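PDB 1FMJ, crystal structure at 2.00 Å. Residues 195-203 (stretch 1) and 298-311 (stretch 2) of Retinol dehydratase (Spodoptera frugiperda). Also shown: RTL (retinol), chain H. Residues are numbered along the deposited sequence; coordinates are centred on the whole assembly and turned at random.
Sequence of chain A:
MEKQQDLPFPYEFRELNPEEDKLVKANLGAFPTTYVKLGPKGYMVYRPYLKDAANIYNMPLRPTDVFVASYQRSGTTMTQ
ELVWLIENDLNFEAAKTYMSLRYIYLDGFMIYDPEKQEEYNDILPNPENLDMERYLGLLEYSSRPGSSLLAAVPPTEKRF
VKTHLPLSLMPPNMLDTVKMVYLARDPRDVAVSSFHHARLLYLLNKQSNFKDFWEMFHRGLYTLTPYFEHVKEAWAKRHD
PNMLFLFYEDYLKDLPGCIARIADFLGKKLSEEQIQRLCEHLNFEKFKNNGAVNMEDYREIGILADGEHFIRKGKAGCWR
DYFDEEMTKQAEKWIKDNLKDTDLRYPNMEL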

ATOM      1  N   PHE A 195      -0.898 -10.851  -4.739  1.00 16.78           N
ATOM      2  CA  PHE A 195      -0.330 -11.822  -5.663  1.00 16.34           C
ATOM      3  C   PHE A 195      -0.322 -11.207  -7.064  1.00 16.50           C
ATOM      4  O   PHE A 195       0.721 -11.151  -7.709  1.00 17.27           O
ATOM      5  N   HIS A 196      -1.486 -10.737  -7.512  1.00 16.40           N
ATOM      6  CA  HIS A 196      -1.635 -10.134  -8.832  1.00 17.52           C
ATOM      7  C   HIS A 196      -0.809  -8.890  -9.030  1.00 17.80           C
ATOM      8  O   HIS A 196      -0.309  -8.635 -10.128  1.00 19.51           O
ATOM      9  N   HIS A 197      -0.698  -8.098  -7.970  1.00 17.46           N
ATOM     10  CA  HIS A 197       0.086  -6.880  -8.012  1.00 17.45           C
ATOM     11  C   HIS A 197       1.567  -7.216  -8.177  1.00 17.55           C
ATOM     12  O   HIS A 197       2.305  -6.477  -8.840  1.00 17.20           O
ATOM     13  N   ALA A 198       2.001  -8.328  -7.581  1.00 18.37           N
ATOM     14  CA  ALA A 198       3.398  -8.738  -7.694  1.00 18.99           C
ATOM     15  C   ALA A 198       3.634  -9.179  -9.137  1.00 19.51           C
ATOM     16  O   ALA A 198       4.708  -8.964  -9.699  1.00 20.21           O
ATOM     17  N   ARG A 199       2.622  -9.793  -9.736  1.00 20.65           N
ATOM     18  CA  ARG A 199       2.714 -10.223 -11.128  1.00 21.07           C
ATOM     19  C   ARG A 199       2.806  -8.988 -12.029  1.00 20.39           C
ATOM     20  O   ARG A 199       3.586  -8.952 -12.977  1.00 21.06           O
ATOM     21  N   LEU A 200       2.009  -7.973 -11.710  1.00 20.68           N
ATOM     22  CA  LEU A 200       1.973  -6.729 -12.476  1.00 18.65           C
ATOM     23  C   LEU A 200       3.344  -6.078 -12.663  1.00 19.89           C
ATOM     24  O   LEU A 200       3.682  -5.631 -13.760  1.00 19.02           O
ATOM     25  N   LEU A 201       4.127  -6.024 -11.588  1.00 19.76           N
ATOM     26  CA  LEU A 201       5.439  -5.391 -11.625  1.00 19.73           C
ATOM     27  C   LEU A 201       6.607  -6.353 -11.805  1.00 20.37           C
ATOM     28  O   LEU A 201       7.761  -5.976 -11.592  1.00 20.49           O
ATOM     29  N   TYR A 202       6.301  -7.588 -12.197  1.00 20.02           N
ATOM     30  CA  TYR A 202       7.321  -8.603 -12.416  1.00 21.96           C
ATOM     31  C   TYR A 202       8.114  -8.907 -11.148  1.00 23.18           C
ATOM     32  O   TYR A 202       9.299  -9.203 -11.221  1.00 24.22           O
ATOM     33  N   LEU A 203       7.461  -8.837  -9.992  1.00 24.54           N
ATOM     34  CA  LEU A 203       8.131  -9.103  -8.721  1.00 25.97           C
ATOM     35  C   LEU A 203       8.246 -10.594  -8.407  1.00 27.81           C
ATOM     36  O   LEU A 203       9.151 -11.014  -7.680  1.00 28.58           O
ATOM     37  N   TYR A 298       2.053   3.964 -17.159  1.00 31.81           N
ATOM     38  CA  TYR A 298       3.328   3.262 -17.081  1.00 31.12           C
ATOM     39  C   TYR A 298       3.445   2.109 -18.080  1.00 30.00           C
ATOM     40  O   TYR A 298       4.543   1.628 -18.348  1.00 29.53           O
ATOM     41  N   ARG A 299       2.328   1.664 -18.644  1.00 29.06           N
ATOM     42  CA  ARG A 299       2.411   0.554 -19.580  1.00 28.88           C
ATOM     43  C   ARG A 299       3.209   0.906 -20.834  1.00 28.05           C
ATOM     44  O   ARG A 299       3.928   0.065 -21.365  1.00 27.36           O
ATOM     45  N   GLU A 300       3.085   2.147 -21.299  1.00 28.52           N
ATOM     46  CA  GLU A 300       3.817   2.586 -22.486  1.00 28.92           C
ATOM     47  C   GLU A 300       5.318   2.478 -22.236  1.00 28.89           C
ATOM     48  O   GLU A 300       6.102   2.333 -23.172  1.00 29.49           O
ATOM     49  N   ILE A 301       5.713   2.541 -20.968  1.00 27.97           N
ATOM     50  CA  ILE A 301       7.124   2.438 -20.600  1.00 27.55           C
ATOM     51  C   ILE A 301       7.621   1.003 -20.776  1.00 27.53           C
ATOM     52  O   ILE A 301       8.758   0.783 -21.193  1.00 28.45           O
ATOM     53  N   GLY A 302       6.768   0.033 -20.456  1.00 26.85           N
ATOM     54  CA  GLY A 302       7.139  -1.363 -20.602  1.00 25.43           C
ATOM     55  C   GLY A 302       7.356  -2.122 -19.303  1.00 25.67           C
ATOM     56  O   GLY A 302       7.815  -3.270 -19.320  1.00 25.09           O
ATOM     57  N   ILE A 303       7.012  -1.505 -18.176  1.00 23.57           N
ATOM     58  CA  ILE A 303       7.213  -2.148 -16.881  1.00 22.45           C
ATOM     59  C   ILE A 303       5.993  -2.815 -16.254  1.00 20.44           C
ATOM     60  O   ILE A 303       6.040  -3.220 -15.093  1.00 19.41           O
ATOM     61  N   LEU A 304       4.897  -2.906 -16.998  1.00 19.48           N
ATOM     62  CA  LEU A 304       3.705  -3.567 -16.486  1.00 19.66           C
ATOM     63  C   LEU A 304       3.518  -4.855 -17.273  1.00 19.33           C
ATOM     64  O   LEU A 304       3.661  -4.860 -18.489  1.00 19.38           O
ATOM     65  N   ALA A 305       3.192  -5.940 -16.582  1.00 20.31           N
ATOM     66  CA  ALA A 305       2.989  -7.227 -17.237  1.00 20.18           C
ATOM     67  C   ALA A 305       1.655  -7.294 -17.968  1.00 22.15           C
ATOM     68  O   ALA A 305       0.649  -6.752 -17.488  1.00 21.89           O
ATOM     69  N   ASP A 306       1.640  -7.953 -19.127  1.00 22.31           N
ATOM     70  CA  ASP A 306       0.403  -8.102 -19.892  1.00 24.14           C
ATOM     71  C   ASP A 306      -0.578  -8.904 -19.044  1.00 24.37           C
ATOM     72  O   ASP A 306      -0.176  -9.813 -18.326  1.00 25.51           O
ATOM     73  N   GLY A 307      -1.859  -8.572 -19.131  1.00 24.60           N
ATOM     74  CA  GLY A 307      -2.852  -9.315 -18.373  1.00 24.70           C
ATOM     75  C   GLY A 307      -2.954  -8.977 -16.898  1.00 24.29           C
ATOM     76  O   GLY A 307      -3.539  -9.738 -16.124  1.00 26.21           O
ATOM     77  N   GLU A 308      -2.382  -7.848 -16.500  1.00 21.83           N
ATOM     78  CA  GLU A 308      -2.439  -7.415 -15.108  1.00 20.77           C
ATOM     79  C   GLU A 308      -2.706  -5.923 -15.081  1.00 20.02           C
ATOM     80  O   GLU A 308      -2.214  -5.185 -15.932  1.00 20.91           O
ATOM     81  N   HIS A 309      -3.488  -5.492 -14.102  1.00 18.30           N
ATOM     82  CA  HIS A 309      -3.855  -4.096 -13.970  1.00 18.35           C
ATOM     83  C   HIS A 309      -3.805  -3.662 -12.509  1.00 17.19           C
ATOM     84  O   HIS A 309      -4.024  -4.471 -11.610  1.00 17.86           O
ATOM     85  N   PHE A 310      -3.522  -2.382 -12.290  1.00 18.17           N
ATOM     86  CA  PHE A 310      -3.455  -1.811 -10.948  1.00 19.59           C
ATOM     87  C   PHE A 310      -4.844  -1.836 -10.304  1.00 18.96           C
ATOM     88  O   PHE A 310      -4.983  -2.156  -9.133  1.00 19.69           O
ATOM     89  N   ILE A 311      -5.866  -1.475 -11.074  1.00 19.63           N
ATOM     90  CA  ILE A 311      -7.251  -1.516 -10.606  1.00 19.21           C
ATOM     91  C   ILE A 311      -7.762  -2.768 -11.321  1.00 20.29           C
ATOM     92  O   ILE A 311      -8.016  -2.749 -12.525  1.00 19.97           O
TER

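The end of the helix that opens stretch 1, with the loop residues that follow it, packs against the irregular chain of stretch 2, burying 579 Å² in total, and the contact is held by two direct hydrogen bonds and two waters. The backbones come closest where the helix ends. There the carbonyl of Leu200, left without a helical partner in this stretch, accepts a hydrogen bond from the backbone of Ala305 (N to Leu200 O, 2.9 Å), and Leu304 CA adds a CA-H...O contact to the same Leu200 O at 3.4 Å.

The second direct bond joins side chains. Glu308, whose CA-to-CB bond points toward the helix, folds back with chi1 and chi2 both m, and its OE2 accepts from His196 ND1 at 2.7 Å, near the plane of the imidazole. His196 is itself m, and its NE2 is satisfied elsewhere in the structure, so both ring nitrogens are engaged. The carboxylate also packs on the aliphatic base of Arg199, with Glu308 OE2 3.3 Å from Arg199 CB, while the end of that arginine leads away.

Leu200 (t, p) is the main apolar element and loses 120 Å² to stretch 2. Its CD1 lies 4.0 Å from Leu304 CD2 and 3.7 Å from Glu308 CB, and its CD2 meets the edge of the Phe310 ring, 4.3 Å from CD1 of that residue. Leu201 (m, t) starts away from stretch 2, yet its CD2 returns to within 3.8 Å of Leu304 CD2.

Arg299 braces stretch 2 from within: its NH1 donates to Ala305 O (3.1 Å) and its NH2 to Glu308 O (2.6 Å), satisfying the carbonyls at both ends of the type II turn from Ala305 to Glu308.

Tyr202 (m) lays one ring face against Ala305, whose CB sits 4.0 Å from the ring centroid in a CH-pi contact. Its hydroxyl works through water. It donates to water 1 (Tyr202 OH to water O, 2.6 Å), which passes hydrogens on to Gly302 O at 2.6 Å and Leu304 O at 3.0 Å; water 2 donates to Tyr202 OH at 2.8 Å and accepts from Asp306 N at 2.9 Å. Ile303 O, by contrast, is buried beside the tyrosine ring edge, 3.8 Å from Tyr202 CD1, and has no polar partner in the model.

Retinol borders this packing. His197 and Phe310, both t, meet at 4.2 Å (CD2 to CE1, respectively) and both touch the ligand: His197 NE2 approaches retinol C14 at 3.0 Å, and Phe310 CE1 approaches C20 at 3.6 Å.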

ATOM      1  CB  PHE A 195      -1.168 -13.109  -5.651  1.00 16.49           C
ATOM      2  CG  PHE A 195      -0.876 -14.052  -6.801  1.00 16.18           C
ATOM      3  CD1 PHE A 195       0.342 -14.722  -6.891  1.00 14.65           C
ATOM      4  CD2 PHE A 195      -1.838 -14.285  -7.779  1.00 16.01           C
ATOM      5  CE1 PHE A 195       0.593 -15.616  -7.940  1.00 17.63           C
ATOM      6  CE2 PHE A 195      -1.596 -15.177  -8.830  1.00 15.94           C
ATOM      7  CZ  PHE A 195      -0.379 -15.843  -8.907  1.00 14.84           C
ATOM      8  CB  HIS A 196      -3.097  -9.800  -9.099  1.00 17.19           C
ATOM      9  CG  HIS A 196      -3.910 -10.980  -9.513  1.00 17.60           C
ATOM     10  ND1 HIS A 196      -3.804 -11.550 -10.764  1.00 17.66           N
ATOM     11  CD2 HIS A 196      -4.829 -11.711  -8.840  1.00 16.88           C
ATOM     12  CE1 HIS A 196      -4.625 -12.582 -10.843  1.00 19.33           C
ATOM     13  NE2 HIS A 196      -5.258 -12.701  -9.688  1.00 18.69           N
ATOM     14  CB  HIS A 197      -0.147  -6.084  -6.732  1.00 17.83           C
ATOM     15  CG  HIS A 197       0.696  -4.853  -6.616  1.00 16.77           C
ATOM     16  ND1 HIS A 197       1.913  -4.844  -5.968  1.00 16.91           N
ATOM     17  CD2 HIS A 197       0.496  -3.591  -7.060  1.00 16.10           C
ATOM     18  CE1 HIS A 197       2.427  -3.627  -6.018  1.00 17.03           C
ATOM     19  NE2 HIS A 197       1.586  -2.848  -6.676  1.00 18.16           N
ATOM     20  CB  ALA A 198       3.707  -9.869  -6.729  1.00 19.89           C
ATOM     21  CB  ARG A 199       1.480 -11.048 -11.512  1.00 22.39           C
ATOM     22  CG  ARG A 199       1.510 -12.511 -11.069  1.00 24.76           C
ATOM     23  CD  ARG A 199       1.695 -13.428 -12.271  1.00 29.10           C
ATOM     24  NE  ARG A 199       1.549 -14.842 -11.927  1.00 31.08           N
ATOM     25  CZ  ARG A 199       2.503 -15.596 -11.388  1.00 31.05           C
ATOM     26  NH1 ARG A 199       3.699 -15.086 -11.127  1.00 31.55           N
ATOM     27  NH2 ARG A 199       2.248 -16.861 -11.090  1.00 31.04           N
ATOM     28  CB  LEU A 200       1.039  -5.726 -11.793  1.00 16.63           C
ATOM     29  CG  LEU A 200       0.950  -4.298 -12.353  1.00 15.76           C
ATOM     30  CD1 LEU A 200       0.122  -4.285 -13.636  1.00 14.41           C
ATOM     31  CD2 LEU A 200       0.309  -3.374 -11.327  1.00 14.75           C
ATOM     32  CB  LEU A 201       5.636  -4.563 -10.352  1.00 18.31           C
ATOM     33  CG  LEU A 201       4.464  -3.613 -10.077  1.00 18.17           C
ATOM     34  CD1 LEU A 201       4.676  -2.844  -8.761  1.00 18.64           C
ATOM     35  CD2 LEU A 201       4.317  -2.655 -11.249  1.00 17.51           C
ATOM     36  CB  TYR A 202       8.295  -8.159 -13.517  1.00 20.98           C
ATOM     37  CG  TYR A 202       7.665  -7.993 -14.884  1.00 21.44           C
ATOM     38  CD1 TYR A 202       7.380  -6.723 -15.400  1.00 21.68           C
ATOM     39  CD2 TYR A 202       7.322  -9.106 -15.648  1.00 20.95           C
ATOM     40  CE1 TYR A 202       6.764  -6.573 -16.648  1.00 22.19           C
ATOM     41  CE2 TYR A 202       6.707  -8.966 -16.885  1.00 20.50           C
ATOM     42  CZ  TYR A 202       6.429  -7.704 -17.378  1.00 21.31           C
ATOM     43  OH  TYR A 202       5.796  -7.586 -18.592  1.00 21.95           O
ATOM     44  CB  LEU A 203       7.385  -8.416  -7.571  1.00 24.26           C
ATOM     45  CG  LEU A 203       7.153  -6.908  -7.668  1.00 23.25           C
ATOM     46  CD1 LEU A 203       6.450  -6.425  -6.411  1.00 24.20           C
ATOM     47  CD2 LEU A 203       8.472  -6.188  -7.849  1.00 23.41           C
ATOM     48  CB  TYR A 298       3.562   2.723 -15.667  1.00 31.85           C
ATOM     49  CG  TYR A 298       3.886   3.778 -14.637  1.00 34.22           C
ATOM     50  CD1 TYR A 298       4.914   4.693 -14.850  1.00 36.14           C
ATOM     51  CD2 TYR A 298       3.189   3.843 -13.431  1.00 35.13           C
ATOM     52  CE1 TYR A 298       5.244   5.646 -13.890  1.00 36.78           C
ATOM     53  CE2 TYR A 298       3.512   4.795 -12.461  1.00 36.34           C
ATOM     54  CZ  TYR A 298       4.540   5.689 -12.699  1.00 36.56           C
ATOM     55  OH  TYR A 298       4.867   6.631 -11.753  1.00 38.52           O
ATOM     56  CB  ARG A 299       1.018   0.050 -19.966  1.00 28.01           C
ATOM     57  CG  ARG A 299       1.053  -1.316 -20.648  1.00 27.41           C
ATOM     58  CD  ARG A 299      -0.336  -1.910 -20.774  1.00 26.41           C
ATOM     59  NE  ARG A 299      -0.966  -2.101 -19.471  1.00 24.84           N
ATOM     60  CZ  ARG A 299      -0.803  -3.171 -18.702  1.00 24.51           C
ATOM     61  NH1 ARG A 299      -0.024  -4.172 -19.090  1.00 24.31           N
ATOM     62  NH2 ARG A 299      -1.438  -3.244 -17.542  1.00 25.06           N
ATOM     63  CB  GLU A 300       3.443   4.030 -22.840  1.00 30.43           C
ATOM     64  CG  GLU A 300       4.141   4.587 -24.079  1.00 32.51           C
ATOM     65  CD  GLU A 300       5.577   5.027 -23.812  1.00 34.47           C
ATOM     66  OE1 GLU A 300       5.779   5.868 -22.913  1.00 34.77           O
ATOM     67  OE2 GLU A 300       6.502   4.543 -24.507  1.00 35.32           O
ATOM     68  CB  ILE A 301       7.354   2.884 -19.131  1.00 26.78           C
ATOM     69  CG1 ILE A 301       6.951   4.354 -18.965  1.00 26.79           C
ATOM     70  CG2 ILE A 301       8.814   2.691 -18.744  1.00 26.08           C
ATOM     71  CD1 ILE A 301       7.090   4.886 -17.554  1.00 25.08           C
ATOM     72  CB  ILE A 303       7.776  -1.160 -15.849  1.00 22.96           C
ATOM     73  CG1 ILE A 303       6.818   0.017 -15.688  1.00 23.86           C
ATOM     74  CG2 ILE A 303       9.154  -0.709 -16.266  1.00 21.44           C
ATOM     75  CD1 ILE A 303       7.098   0.863 -14.454  1.00 24.63           C
ATOM     76  CB  LEU A 304       2.466  -2.690 -16.664  1.00 19.28           C
ATOM     77  CG  LEU A 304       2.402  -1.331 -15.973  1.00 20.16           C
ATOM     78  CD1 LEU A 304       1.002  -0.775 -16.162  1.00 20.02           C
ATOM     79  CD2 LEU A 304       2.742  -1.455 -14.494  1.00 20.85           C
ATOM     80  CB  ALA A 305       3.065  -8.343 -16.205  1.00 21.85           C
ATOM     81  CB  ASP A 306       0.623  -8.889 -21.192  1.00 24.77           C
ATOM     82  CG  ASP A 306       1.648  -8.254 -22.116  1.00 26.60           C
ATOM     83  OD1 ASP A 306       1.740  -7.009 -22.165  1.00 27.58           O
ATOM     84  OD2 ASP A 306       2.352  -9.017 -22.817  1.00 28.23           O
ATOM     85  CB  GLU A 308      -1.127  -7.726 -14.384  1.00 19.04           C
ATOM     86  CG  GLU A 308      -0.983  -9.183 -14.001  1.00 19.25           C
ATOM     87  CD  GLU A 308      -1.883  -9.574 -12.835  1.00 18.39           C
ATOM     88  OE1 GLU A 308      -2.747  -8.765 -12.421  1.00 17.71           O
ATOM     89  OE2 GLU A 308      -1.720 -10.693 -12.327  1.00 18.84           O
ATOM     90  CB  HIS A 309      -5.266  -3.901 -14.529  1.00 17.79           C
ATOM     91  CG  HIS A 309      -5.387  -4.260 -15.979  1.00 20.78           C
ATOM     92  ND1 HIS A 309      -4.997  -3.407 -16.992  1.00 20.12           N
ATOM     93  CD2 HIS A 309      -5.786  -5.404 -16.585  1.00 19.52           C
ATOM     94  CE1 HIS A 309      -5.152  -4.010 -18.157  1.00 20.74           C
ATOM     95  NE2 HIS A 309      -5.630  -5.223 -17.938  1.00 21.08           N
ATOM     96  CB  PHE A 310      -2.933  -0.376 -11.018  1.00 19.53           C
ATOM     97  CG  PHE A 310      -2.623   0.210  -9.680  1.00 21.87           C
ATOM     98  CD1 PHE A 310      -1.615  -0.336  -8.888  1.00 23.09           C
ATOM     99  CD2 PHE A 310      -3.359   1.284  -9.188  1.00 23.35           C
ATOM    100  CE1 PHE A 310      -1.352   0.180  -7.623  1.00 23.12           C
ATOM    101  CE2 PHE A 310      -3.102   1.805  -7.925  1.00 23.61           C
ATOM    102  CZ  PHE A 310      -2.094   1.248  -7.142  1.00 23.15           C
ATOM    103  CB  ILE A 311      -8.015  -0.252 -11.030  1.00 20.40           C
ATOM    104  CG1 ILE A 311      -7.385   0.964 -10.333  1.00 20.44           C
ATOM    105  CG2 ILE A 311      -9.491  -0.359 -10.633  1.00 19.08           C
ATOM    106  CD1 ILE A 311      -8.029   2.281 -10.685  1.00 20.78           C
TER
HETATM  107  C1  RTL H 401      10.042  -1.888 -10.843  1.00 47.83           C
HETATM  108  C2  RTL H 401      11.491  -2.474 -10.841  1.00 47.44           C
HETATM  109  C3  RTL H 401      12.556  -1.430 -10.534  1.00 47.74           C
HETATM  110  C4  RTL H 401      12.523   0.076 -10.281  1.00 47.50           C
HETATM  111  C5  RTL H 401      11.044   0.467 -10.337  1.00 47.50           C
HETATM  112  C6  RTL H 401       9.920  -0.341 -10.571  1.00 47.80           C
HETATM  113  C7  RTL H 401       8.531   0.189 -10.581  1.00 48.42           C
HETATM  114  C8  RTL H 401       7.782   0.399  -9.459  1.00 49.41           C
HETATM  115  C9  RTL H 401       6.408   0.921  -9.459  1.00 49.90           C
HETATM  116  C10 RTL H 401       5.784   1.077  -8.235  1.00 49.81           C
HETATM  117  C11 RTL H 401       4.427   1.569  -7.909  1.00 48.76           C
HETATM  118  C12 RTL H 401       3.788   0.739  -7.018  1.00 47.39           C
HETATM  119  C13 RTL H 401       2.468   0.714  -6.354  1.00 46.03           C
HETATM  120  C14 RTL H 401       1.867  -0.139  -5.472  1.00 44.29           C
HETATM  121  C15 RTL H 401       1.964   0.142  -4.031  1.00 42.65           C
HETATM  122  O1  RTL H 401       0.956   0.951  -3.594  1.00 40.72           O
HETATM  123  C16 RTL H 401       9.399  -2.771  -9.755  1.00 47.39           C
HETATM  124  C17 RTL H 401       9.503  -2.338 -12.210  1.00 47.78           C
HETATM  125  C18 RTL H 401      10.913   1.982 -10.117  1.00 47.47           C
HETATM  126  C19 RTL H 401       5.720   1.268 -10.792  1.00 50.05           C
HETATM  127  C20 RTL H 401       1.709   1.957  -6.846  1.00 45.97           C
HETATM  128  O   HOH W   1       6.295  -5.330 -19.828  1.00 26.52           O
HETATM  129  O   HOH W   2       4.097  -9.359 -19.866  1.00 34.53           O